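Local coordinates for protein tRNA (guanine-N(1)-)-methyltransferase (Corynebacterium diphtheriae, PDB 7KFF) that probably methylates N1 of guanine-37 in tRNA with S-adenosylmethionine as methyl donor, working as a knotted dimer of the SPOUT class, at residues Val140-Gly145 with Val186-Ile191; Phe148-Ala153 with Val210-Pro215; Asp231-Gly236 with Trp265-Ser270. All blocks are in the same frame, centred on the assembly; numbering follows the deposited sequence. Where two conformers were deposited one is given.

Interaction 1 (Val140-Gly145 with Val186-Ile191). With SAH (S-adenosyl-L-homocysteine), chain C.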
loop_
_atom_site.group_PDB
_atom_site.type_symbol
_atom_site.label_atom_id
_atom_site.label_comp_id
_atom_site.label_asym_id
_atom_site.label_seq_id
_atom_site.Cartn_x
_atom_site.Cartn_y
_atom_site.Cartn_z
ATOM N N VAL A 140 8.191 -9.467 -6.139
ATOM C CA VAL A 140 7.247 -10.449 -5.629
ATOM C C VAL A 140 6.613 -9.873 -4.376
ATOM O O VAL A 140 7.206 -9.917 -3.290
ATOM C CB VAL A 140 7.937 -11.793 -5.317
ATOM C CG1 VAL A 140 6.887 -12.798 -4.863
ATOM C CG2 VAL A 140 8.740 -12.311 -6.514
ATOM N N PRO A 141 5.414 -9.306 -4.477
ATOM C CA PRO A 141 4.756 -8.781 -3.280
ATOM C C PRO A 141 4.475 -9.900 -2.288
ATOM O O PRO A 141 3.976 -10.971 -2.641
ATOM C CB PRO A 141 3.472 -8.161 -3.832
ATOM C CG PRO A 141 3.793 -7.823 -5.252
ATOM C CD PRO A 141 4.707 -8.924 -5.723
ATOM N N THR A 142 4.809 -9.642 -1.022
ATOM C CA THR A 142 4.496 -10.571 0.041
ATOM C C THR A 142 4.597 -9.818 1.352
ATOM O O THR A 142 5.510 -8.981 1.512
ATOM C CB THR A 142 5.431 -11.776 0.076
ATOM O OG1 THR A 142 5.344 -12.344 1.377
ATOM C CG2 THR A 142 6.856 -11.435 -0.224
ATOM N N PRO A 143 3.705 -10.068 2.311
ATOM C CA PRO A 143 3.809 -9.369 3.602
ATOM C C PRO A 143 5.035 -9.799 4.384
ATOM O O PRO A 143 5.363 -9.168 5.395
ATOM C CB PRO A 143 2.520 -9.763 4.328
ATOM C CG PRO A 143 2.172 -11.104 3.730
ATOM C CD PRO A 143 2.591 -11.033 2.287
ATOM N N ALA A 144 5.698 -10.876 3.955
ATOM C CA ALA A 144 6.936 -11.349 4.567
ATOM C C ALA A 144 8.183 -10.881 3.825
ATOM O O ALA A 144 9.277 -11.370 4.100
ATOM C CB ALA A 144 6.895 -12.868 4.687
ATOM N N GLY A 145 8.040 -9.940 2.901
ATOM C CA GLY A 145 9.173 -9.368 2.198
ATOM C C GLY A 145 9.727 -8.145 2.903
ATOM O O GLY A 145 9.105 -7.550 3.774
ATOM N N VAL A 186 15.863 -10.776 -7.952
ATOM C CA VAL A 186 14.587 -11.052 -7.297
ATOM C C VAL A 186 14.507 -10.288 -5.984
ATOM O O VAL A 186 15.439 -10.339 -5.175
ATOM C CB VAL A 186 14.384 -12.558 -7.061
ATOM C CG1 VAL A 186 13.056 -12.838 -6.389
ATOM C CG2 VAL A 186 14.487 -13.308 -8.375
ATOM N N ARG A 187 13.380 -9.612 -5.762
ATOM C CA ARG A 187 13.097 -8.937 -4.504
ATOM C C ARG A 187 11.684 -9.285 -4.055
ATOM O O ARG A 187 10.712 -9.023 -4.767
ATOM C CB ARG A 187 13.256 -7.423 -4.665
ATOM C CG ARG A 187 12.657 -6.621 -3.545
ATOM C CD ARG A 187 13.409 -6.715 -2.169
ATOM N NE ARG A 187 12.655 -5.904 -1.221
ATOM C CZ ARG A 187 12.786 -4.591 -1.076
ATOM N NH1 ARG A 187 11.972 -3.911 -0.295
ATOM N NH2 ARG A 187 13.756 -3.966 -1.710
ATOM N N GLU A 188 11.565 -9.841 -2.866
ATOM C CA GLU A 188 10.293 -9.973 -2.165
ATOM C C GLU A 188 10.042 -8.684 -1.399
ATOM O O GLU A 188 10.951 -8.162 -0.752
ATOM C CB GLU A 188 10.352 -11.154 -1.195
ATOM C CG GLU A 188 10.339 -12.524 -1.908
ATOM C CD GLU A 188 10.647 -13.690 -0.992
ATOM O OE1 GLU A 188 11.746 -13.720 -0.396
ATOM O OE2 GLU A 188 9.803 -14.595 -0.871
ATOM N N VAL A 189 8.831 -8.137 -1.522
ATOM C CA VAL A 189 8.575 -6.784 -1.038
ATOM C C VAL A 189 7.199 -6.699 -0.388
ATOM O O VAL A 189 6.189 -7.083 -0.993
ATOM C CB VAL A 189 8.730 -5.742 -2.168
ATOM C CG1 VAL A 189 7.944 -6.113 -3.414
ATOM C CG2 VAL A 189 8.354 -4.348 -1.691
ATOM N N SER A 190 7.164 -6.183 0.832
ATOM C CA SER A 190 5.919 -5.896 1.517
ATOM C C SER A 190 5.609 -4.408 1.423
ATOM O O SER A 190 6.493 -3.570 1.627
ATOM C CB SER A 190 6.026 -6.248 2.997
ATOM O OG SER A 190 4.813 -5.845 3.614
ATOM N N ILE A 191 4.344 -4.065 1.165
ATOM C CA ILE A 191 3.975 -2.645 1.173
ATOM C C ILE A 191 3.613 -2.123 2.564
ATOM O O ILE A 191 3.433 -0.906 2.732
ATOM C CB ILE A 191 2.923 -2.267 0.103
ATOM C CG1 ILE A 191 1.579 -2.964 0.369
ATOM C CG2 ILE A 191 3.473 -2.549 -1.282
ATOM C CD1 ILE A 191 0.418 -2.309 -0.347
HETATM N N SAH C . -0.793 -16.450 4.694
HETATM C CA SAH C . -0.098 -15.316 4.119
HETATM C CB SAH C . -1.127 -14.518 3.349
HETATM C CG SAH C . -0.862 -14.379 1.861
HETATM S SD SAH C . -1.914 -13.024 1.380
HETATM C C SAH C . 0.550 -14.397 5.141
HETATM O O SAH C . -0.125 -13.808 5.982
HETATM O OXT SAH C . 1.765 -14.207 5.122
HETATM C "C5'" SAH C . -1.967 -13.376 -0.373
HETATM C "C4'" SAH C . -1.037 -12.522 -1.210
HETATM O "O4'" SAH C . -1.370 -11.139 -1.103
HETATM C "C3'" SAH C . 0.465 -12.592 -0.892
HETATM O "O3'" SAH C . 1.036 -13.754 -1.375
HETATM C "C2'" SAH C . 0.954 -11.307 -1.561
HETATM O "O2'" SAH C . 1.053 -11.462 -2.955
HETATM C "C1'" SAH C . -0.194 -10.365 -1.264
HETATM N N9 SAH C . 0.010 -9.594 -0.024
HETATM C C8 SAH C . -0.689 -9.707 1.158
HETATM N N7 SAH C . -0.253 -8.772 2.021
HETATM C C5 SAH C . 0.741 -8.072 1.406
HETATM C C6 SAH C . 1.545 -7.016 1.811
HETATM N N6 SAH C . 1.484 -6.450 3.034
HETATM N N1 SAH C . 2.469 -6.522 0.918
HETATM C C2 SAH C . 2.572 -7.055 -0.344
HETATM N N3 SAH C . 1.781 -8.083 -0.759
HETATM C C4 SAH C . 0.892 -8.572 0.115
#
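Adjacent parallel strands 137-141 and 185-190 of the SPOUT sheet meet where Val-140 and Pro-141 pair with Glu-188 and Val-189, and their C-terminal ends form part of the S-adenosyl-L-homocysteine pocket, in keeping with cofactor binding at the trefoil knot of this family. Val-140 N donates to Arg-187 O at 2.9 Å, Val-189 N returns a bond to Val-140 O at 3.0 Å, and Thr-142 N closes the series on Val-189 O, standing 48° above the carbonyl plane. Beyond it the chain leaves the sheet in a type I turn, Thr-142 to Gly-145. Within that turn Thr-142 OG1, anti to its backbone N (chi1 160°), accepts from Ala-144 N as an ST turn, while its methyl CG2 lies 3.6 Å from Glu-188 CB across the strands. Glu-188 directs its carboxylate to Gln-174. The adenine rests against the turn, with Pro-143 CD 3.6 Å from its C5. Ile-191 N donates to N1 of the ligand at 3.1 Å, nearly straight at 166°, and ribose O2' donates to Pro-141 O at 3.0 Å. Ser-190 OG is hydrogen-bonded to Gly-192 N. Both hydrogen bonds that these segments make to the ligand use backbone atoms, so recognition here probably depends on the course of the chain more than on polar side chains.

Interaction 2 (Phe148-Ala153 with Val210-Pro215)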
loop_
_atom_site.group_PDB
_atom_site.type_symbol
_atom_site.label_atom_id
_atom_site.label_comp_id
_atom_site.label_asym_id
_atom_site.label_seq_id
_atom_site.Cartn_x
_atom_site.Cartn_y
_atom_site.Cartn_z
ATOM N N PHE A 148 8.806 -2.080 1.416
ATOM C CA PHE A 148 8.964 -1.079 0.368
ATOM C C PHE A 148 9.272 0.277 0.997
ATOM O O PHE A 148 8.555 0.739 1.897
ATOM C CB PHE A 148 7.647 -0.992 -0.422
ATOM C CG PHE A 148 7.683 -0.079 -1.625
ATOM C CD1 PHE A 148 8.758 -0.086 -2.511
ATOM C CD2 PHE A 148 6.622 0.783 -1.878
ATOM C CE1 PHE A 148 8.773 0.730 -3.607
ATOM C CE2 PHE A 148 6.649 1.607 -2.984
ATOM C CZ PHE A 148 7.708 1.584 -3.834
ATOM N N THR A 149 10.319 0.931 0.499
ATOM C CA THR A 149 10.753 2.224 1.008
ATOM C C THR A 149 10.870 3.206 -0.149
ATOM O O THR A 149 10.914 2.839 -1.326
ATOM C CB THR A 149 12.123 2.137 1.704
ATOM O OG1 THR A 149 13.102 1.841 0.706
ATOM C CG2 THR A 149 12.139 1.114 2.827
ATOM N N GLN A 150 10.947 4.482 0.199
ATOM C CA GLN A 150 11.161 5.497 -0.824
ATOM C C GLN A 150 12.509 5.309 -1.509
ATOM O O GLN A 150 12.657 5.633 -2.692
ATOM C CB GLN A 150 11.016 6.904 -0.248
ATOM C CG GLN A 150 10.935 7.992 -1.296
ATOM C CD GLN A 150 9.716 7.883 -2.190
ATOM O OE1 GLN A 150 8.703 7.278 -1.816
ATOM N NE2 GLN A 150 9.822 8.421 -3.402
ATOM N N GLU A 151 13.506 4.804 -0.787
ATOM C CA GLU A 151 14.780 4.486 -1.420
ATOM C C GLU A 151 14.610 3.411 -2.488
ATOM O O GLU A 151 15.213 3.499 -3.566
ATOM C CB GLU A 151 15.775 4.025 -0.359
ATOM C CG GLU A 151 17.183 3.778 -0.862
ATOM C CD GLU A 151 18.170 3.566 0.271
ATOM O OE1 GLU A 151 18.120 2.498 0.913
ATOM O OE2 GLU A 151 18.988 4.476 0.525
ATOM N N ASP A 152 13.809 2.378 -2.205
ATOM C CA ASP A 152 13.496 1.388 -3.234
ATOM C C ASP A 152 12.865 2.065 -4.445
ATOM O O ASP A 152 13.205 1.757 -5.592
ATOM C CB ASP A 152 12.481 0.354 -2.732
ATOM C CG ASP A 152 13.014 -0.616 -1.706
ATOM O OD1 ASP A 152 14.204 -0.973 -1.732
ATOM O OD2 ASP A 152 12.173 -1.038 -0.876
ATOM N N ALA A 153 11.923 2.990 -4.206
ATOM C CA ALA A 153 11.253 3.644 -5.323
ATOM C C ALA A 153 12.257 4.388 -6.193
ATOM O O ALA A 153 12.211 4.312 -7.426
ATOM C CB ALA A 153 10.161 4.582 -4.812
ATOM N N VAL A 210 7.083 4.397 -8.127
ATOM C CA VAL A 210 8.230 4.329 -9.029
ATOM C C VAL A 210 8.036 5.227 -10.243
ATOM O O VAL A 210 8.924 6.012 -10.590
ATOM C CB VAL A 210 8.465 2.866 -9.449
ATOM C CG1 VAL A 210 9.507 2.760 -10.550
ATOM C CG2 VAL A 210 8.879 2.041 -8.225
ATOM N N VAL A 211 6.897 5.101 -10.927
ATOM C CA VAL A 211 6.735 5.805 -12.198
ATOM C C VAL A 211 6.689 7.310 -11.992
ATOM O O VAL A 211 7.128 8.066 -12.866
ATOM C CB VAL A 211 5.514 5.251 -12.963
ATOM C CG1 VAL A 211 5.215 6.098 -14.193
ATOM C CG2 VAL A 211 5.738 3.772 -13.343
ATOM N N ARG A 212 6.174 7.775 -10.859
ATOM C CA ARG A 212 6.145 9.217 -10.641
ATOM C C ARG A 212 7.539 9.827 -10.534
ATOM O O ARG A 212 7.659 11.055 -10.604
ATOM C CB ARG A 212 5.319 9.594 -9.423
ATOM C CG ARG A 212 5.935 9.212 -8.113
ATOM C CD ARG A 212 5.054 9.585 -6.917
ATOM N NE ARG A 212 4.986 11.011 -6.594
ATOM C CZ ARG A 212 5.897 11.678 -5.888
ATOM N NH1 ARG A 212 6.990 11.090 -5.456
ATOM N NH2 ARG A 212 5.703 12.952 -5.619
ATOM N N LEU A 213 8.577 9.021 -10.375
ATOM C CA LEU A 213 9.955 9.495 -10.328
ATOM C C LEU A 213 10.629 9.500 -11.695
ATOM O O LEU A 213 11.798 9.902 -11.796
ATOM C CB LEU A 213 10.759 8.666 -9.332
ATOM C CG LEU A 213 10.220 8.686 -7.921
ATOM C CD1 LEU A 213 11.022 7.760 -7.034
ATOM C CD2 LEU A 213 10.161 10.098 -7.330
ATOM N N ILE A 214 9.930 9.077 -12.743
ATOM C CA ILE A 214 10.473 9.165 -14.101
ATOM C C ILE A 214 10.288 10.593 -14.599
ATOM O O ILE A 214 9.152 11.100 -14.596
ATOM C CB ILE A 214 9.762 8.172 -15.025
ATOM C CG1 ILE A 214 9.993 6.741 -14.536
ATOM C CG2 ILE A 214 10.226 8.352 -16.472
ATOM C CD1 ILE A 214 9.307 5.693 -15.356
ATOM N N PRO A 215 11.344 11.256 -15.067
ATOM C CA PRO A 215 11.181 12.633 -15.547
ATOM C C PRO A 215 10.143 12.719 -16.660
ATOM O O PRO A 215 10.138 11.914 -17.593
ATOM C CB PRO A 215 12.584 13.020 -16.033
ATOM C CG PRO A 215 13.390 11.783 -16.057
ATOM C CD PRO A 215 12.739 10.788 -15.143
HETATM O O HOH W 1 7.496 8.214 -5.179
#
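At the edge of the Arg-212 guanidinium, near its plane, lies the amide nitrogen of Gln-150, with NE2 and NH1 4.4 Å apart. Both are donors, and water 1 sits between them, accepting from Gln-150 NE2 at 2.9 Å and from Arg-212 NH1 at the same distance. The other ends of both groups are also held: Gln-150 OE1 accepts from Val-195 N of the second subunit, and Arg-212 NH2 makes a salt bridge with Asp-227, whose other oxygen binds S-adenosyl-L-homocysteine. Arg-212 is therefore second-shell to the pocket, and probably helps to position Asp-227. The Gln-150 chain is bent at chi2 (63°), and its NE2 also passes 3.9 Å from Leu-213 CD1. Van der Waals contacts make up the remainder, without any direct hydrogen bond between the segments. Leu-213 CD1 lies 3.7 Å from Ala-153 O and 4.0 Å from Ala-153 CB. Val-210 CG2 packs on the same alanine, and the CA atoms of Ala-153 and Val-210 are 4.8 Å apart, a closeness consistent with the small alanine side chain. A capping box starts the first helix: Thr-149 OG1 accepts from Asp-152 N at 3.0 Å, while Thr-149 N donates to Asp-152 OD2. The contact thus sets the first turn of helix 150-156 against the C-terminal part of helix 200-211 and the type I turn from Val-211 to Ile-214, with Met-17 of strand 17-23 packing on Val-210, and Tyr-194 of the second subunit on Gln-150.

Interaction 3 (Asp231-Gly236 with Trp265-Ser270). With SAH (S-adenosyl-L-homocysteine), chain B.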
loop_
_atom_site.group_PDB
_atom_site.type_symbol
_atom_site.label_atom_id
_atom_site.label_comp_id
_atom_site.label_asym_id
_atom_site.label_seq_id
_atom_site.Cartn_x
_atom_site.Cartn_y
_atom_site.Cartn_z
ATOM N N ASP A 231 13.363 14.834 4.085
ATOM C CA ASP A 231 14.315 15.253 5.105
ATOM C C ASP A 231 14.119 14.493 6.412
ATOM O O ASP A 231 14.527 14.973 7.478
ATOM C CB ASP A 231 14.160 16.751 5.356
ATOM C CG ASP A 231 12.738 17.126 5.751
ATOM O OD1 ASP A 231 11.869 16.221 5.768
ATOM O OD2 ASP A 231 12.491 18.318 6.043
ATOM N N GLY A 232 13.489 13.328 6.355
ATOM C CA GLY A 232 13.205 12.544 7.533
ATOM C C GLY A 232 11.927 12.907 8.250
ATOM O O GLY A 232 11.569 12.229 9.223
ATOM N N LEU A 233 11.210 13.928 7.784
ATOM C CA LEU A 233 10.023 14.426 8.453
ATOM C C LEU A 233 8.803 14.258 7.557
ATOM O O LEU A 233 8.907 14.177 6.327
ATOM C CB LEU A 233 10.169 15.919 8.773
ATOM C CG LEU A 233 11.307 16.321 9.705
ATOM C CD1 LEU A 233 11.344 17.841 9.855
ATOM C CD2 LEU A 233 11.183 15.644 11.049
ATOM N N LEU A 234 7.638 14.233 8.198
ATOM C CA LEU A 234 6.368 14.261 7.486
ATOM C C LEU A 234 6.052 15.680 7.023
ATOM O O LEU A 234 6.409 16.649 7.685
ATOM C CB LEU A 234 5.240 13.800 8.409
ATOM C CG LEU A 234 5.417 12.433 9.046
ATOM C CD1 LEU A 234 4.208 12.140 9.955
ATOM C CD2 LEU A 234 5.600 11.359 8.003
ATOM N N GLU A 235 5.364 15.801 5.888
ATOM C CA GLU A 235 4.939 17.122 5.447
ATOM C C GLU A 235 3.808 17.643 6.329
ATOM O O GLU A 235 2.962 16.885 6.807
ATOM C CB GLU A 235 4.457 17.089 3.994
ATOM C CG GLU A 235 5.574 17.099 2.949
ATOM C CD GLU A 235 6.259 18.454 2.790
ATOM O OE1 GLU A 235 7.483 18.466 2.526
ATOM O OE2 GLU A 235 5.576 19.501 2.910
ATOM N N GLY A 236 3.798 18.956 6.539
ATOM C CA GLY A 236 2.729 19.611 7.260
ATOM C C GLY A 236 1.518 19.881 6.377
ATOM O O GLY A 236 1.445 19.493 5.196
ATOM N N TRP A 265 7.615 28.583 9.318
ATOM C CA TRP A 265 6.328 27.981 9.647
ATOM C C TRP A 265 6.210 26.594 9.036
ATOM O O TRP A 265 5.755 25.656 9.694
ATOM C CB TRP A 265 5.187 28.891 9.174
ATOM C CG TRP A 265 3.802 28.301 9.377
ATOM C CD1 TRP A 265 2.994 28.443 10.470
ATOM C CD2 TRP A 265 3.080 27.482 8.452
ATOM N NE1 TRP A 265 1.817 27.758 10.286
ATOM C CE2 TRP A 265 1.843 27.166 9.051
ATOM C CE3 TRP A 265 3.357 26.993 7.175
ATOM C CZ2 TRP A 265 0.889 26.373 8.420
ATOM C CZ3 TRP A 265 2.400 26.202 6.545
ATOM C CH2 TRP A 265 1.189 25.898 7.174
ATOM N N ARG A 266 6.630 26.439 7.780
ATOM C CA ARG A 266 6.529 25.136 7.137
ATOM C C ARG A 266 7.374 24.106 7.878
ATOM O O ARG A 266 6.949 22.969 8.073
ATOM C CB ARG A 266 6.969 25.211 5.675
ATOM C CG ARG A 266 6.106 26.062 4.745
ATOM C CD ARG A 266 6.353 25.632 3.310
ATOM N NE ARG A 266 6.500 26.717 2.342
ATOM C CZ ARG A 266 5.502 27.257 1.646
ATOM N NH1 ARG A 266 5.754 28.222 0.775
ATOM N NH2 ARG A 266 4.252 26.849 1.827
ATOM N N ARG A 267 8.568 24.501 8.321
ATOM C CA ARG A 267 9.418 23.584 9.076
ATOM C C ARG A 267 8.777 23.217 10.411
ATOM O O ARG A 267 8.729 22.039 10.786
ATOM C CB ARG A 267 10.789 24.211 9.291
ATOM C CG ARG A 267 11.716 23.407 10.159
ATOM C CD ARG A 267 12.460 22.402 9.354
ATOM N NE ARG A 267 13.392 21.633 10.171
ATOM C CZ ARG A 267 13.980 20.523 9.751
ATOM N NH1 ARG A 267 13.736 20.072 8.529
ATOM N NH2 ARG A 267 14.795 19.865 10.556
ATOM N N GLU A 268 8.272 24.214 11.139
ATOM C CA GLU A 268 7.587 23.929 12.397
ATOM C C GLU A 268 6.438 22.951 12.194
ATOM O O GLU A 268 6.272 21.996 12.959
ATOM C CB GLU A 268 7.083 25.224 13.025
ATOM C CG GLU A 268 8.202 26.132 13.523
ATOM C CD GLU A 268 7.693 27.496 13.996
ATOM O OE1 GLU A 268 6.498 27.814 13.780
ATOM O OE2 GLU A 268 8.486 28.249 14.572
ATOM N N GLN A 269 5.628 23.180 11.171
ATOM C CA GLN A 269 4.464 22.327 10.971
ATOM C C GLN A 269 4.867 20.909 10.604
ATOM O O GLN A 269 4.160 19.960 10.948
ATOM C CB GLN A 269 3.574 22.931 9.890
ATOM C CG GLN A 269 2.893 24.210 10.320
ATOM C CD GLN A 269 1.937 23.980 11.469
ATOM O OE1 GLN A 269 1.058 23.116 11.386
ATOM N NE2 GLN A 269 2.093 24.737 12.536
ATOM N N SER A 270 5.990 20.755 9.903
ATOM C CA SER A 270 6.525 19.429 9.624
ATOM C C SER A 270 7.031 18.759 10.898
ATOM O O SER A 270 6.737 17.578 11.146
ATOM C CB SER A 270 7.607 19.565 8.558
ATOM O OG SER A 270 8.296 18.368 8.348
HETATM N N SAH B . 3.539 16.721 -1.076
HETATM C CA SAH B . 2.881 15.590 -0.453
HETATM C CB SAH B . 2.479 14.651 -1.569
HETATM C CG SAH B . 0.988 14.391 -1.695
HETATM S SD SAH B . 0.909 12.925 -2.704
HETATM C C SAH B . 3.752 14.822 0.525
HETATM O O SAH B . 4.784 14.268 0.155
HETATM O OXT SAH B . 3.417 14.718 1.705
HETATM C "C5'" SAH B . -0.784 13.105 -3.251
HETATM C "C4'" SAH B . -1.779 12.245 -2.500
HETATM O "O4'" SAH B . -1.486 10.859 -2.660
HETATM C "C3'" SAH B . -1.887 12.452 -0.981
HETATM O "O3'" SAH B . -2.588 13.601 -0.670
HETATM C "C2'" SAH B . -2.569 11.147 -0.567
HETATM O "O2'" SAH B . -3.945 11.177 -0.855
HETATM C "C1'" SAH B . -1.904 10.158 -1.500
HETATM N N9 SAH B . -0.714 9.525 -0.904
HETATM C C8 SAH B . 0.601 9.699 -1.273
HETATM N N7 SAH B . 1.379 8.882 -0.538
HETATM C C5 SAH B . 0.569 8.201 0.319
HETATM C C6 SAH B . 0.816 7.248 1.299
HETATM N N6 SAH B . 2.046 6.798 1.617
HETATM N N1 SAH B . -0.256 6.740 1.996
HETATM C C2 SAH B . -1.535 7.157 1.711
HETATM N N3 SAH B . -1.792 8.083 0.745
HETATM C C4 SAH B . -0.747 8.587 0.076
HETATM O O HOH W 2 15.477 17.606 8.707
HETATM O O HOH W 3 10.314 19.556 6.333
HETATM O O HOH W 4 5.169 21.630 6.246
#
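A loop-on-helix contact, partly buried, with a charged pair at its outer side, joins Asp-231, Leu-233 and Leu-234 to Arg-267 and Ser-270 of helix 259-277, well away from the centre of the chain. Its main direct bond is short: Ser-270 OG, anti to the backbone N (chi1 172°), donates to Leu-234 O at 2.6 Å, from 31° off the carbonyl plane. The same hydroxyl accepts from water 3, which also donates to Asp-231 OD2, and lies 3.1 Å from Leu-233 CB. Thr-274, one turn further along the helix, bonds to Leu-234 N, so both polar backbone atoms of Leu-234 are engaged by this helix. At the outer end, Asp-231 OD2 forms a rather long salt bridge of 3.3 Å with Arg-267 NH1, the carboxylate and guanidinium planes standing 74° apart. Leu-233 CD1 lies over one guanidinium face, 3.5 Å from the plane and displaced from its centre toward NH1. Arg-267 NH2 has a further salt bridge with Asp-291. The loop itself is shaped by an Asx turn, in which Asp-231 OD1 accepts from Leu-233 N at 3.1 Å. The segment probably belongs to the linker that in TrmD enzymes joins the knotted catalytic domain to the helical C-terminal domain, here fastened to a helix of the latter. Nearer the ligand, Gly-236 N donates to water 4, which passes a bond on to Arg-266 O at 2.9 Å. Glu-235 turns away from the helix, and its CG comes within 3.4 Å of OXT of S-adenosyl-L-homocysteine.

How the interactions relate
Interactions 1 and 2 adjoin, their centres about 16 Å apart, and their segments alternate along the chain. Ser-190 O probably accepts a hydrogen bond from Phe-148 N at 2.8 Å, and Arg-187 NH1 makes a salt bridge with Asp-152 OD2 at 2.9 Å, tying the pocket strand to the start of helix 150-156. Interaction 3 stands apart, its centre about 30 Å from that of interaction 1 and about 21 Å from that of interaction 2, with no direct touch. Across the dimer, interaction 1 of one subunit meets the neighbourhood of interaction 3 of the other: each ligand lies between the strand ends of one subunit and the 227-235 region of its partner, where Ala-144 packs on Glu-235 of the second subunit.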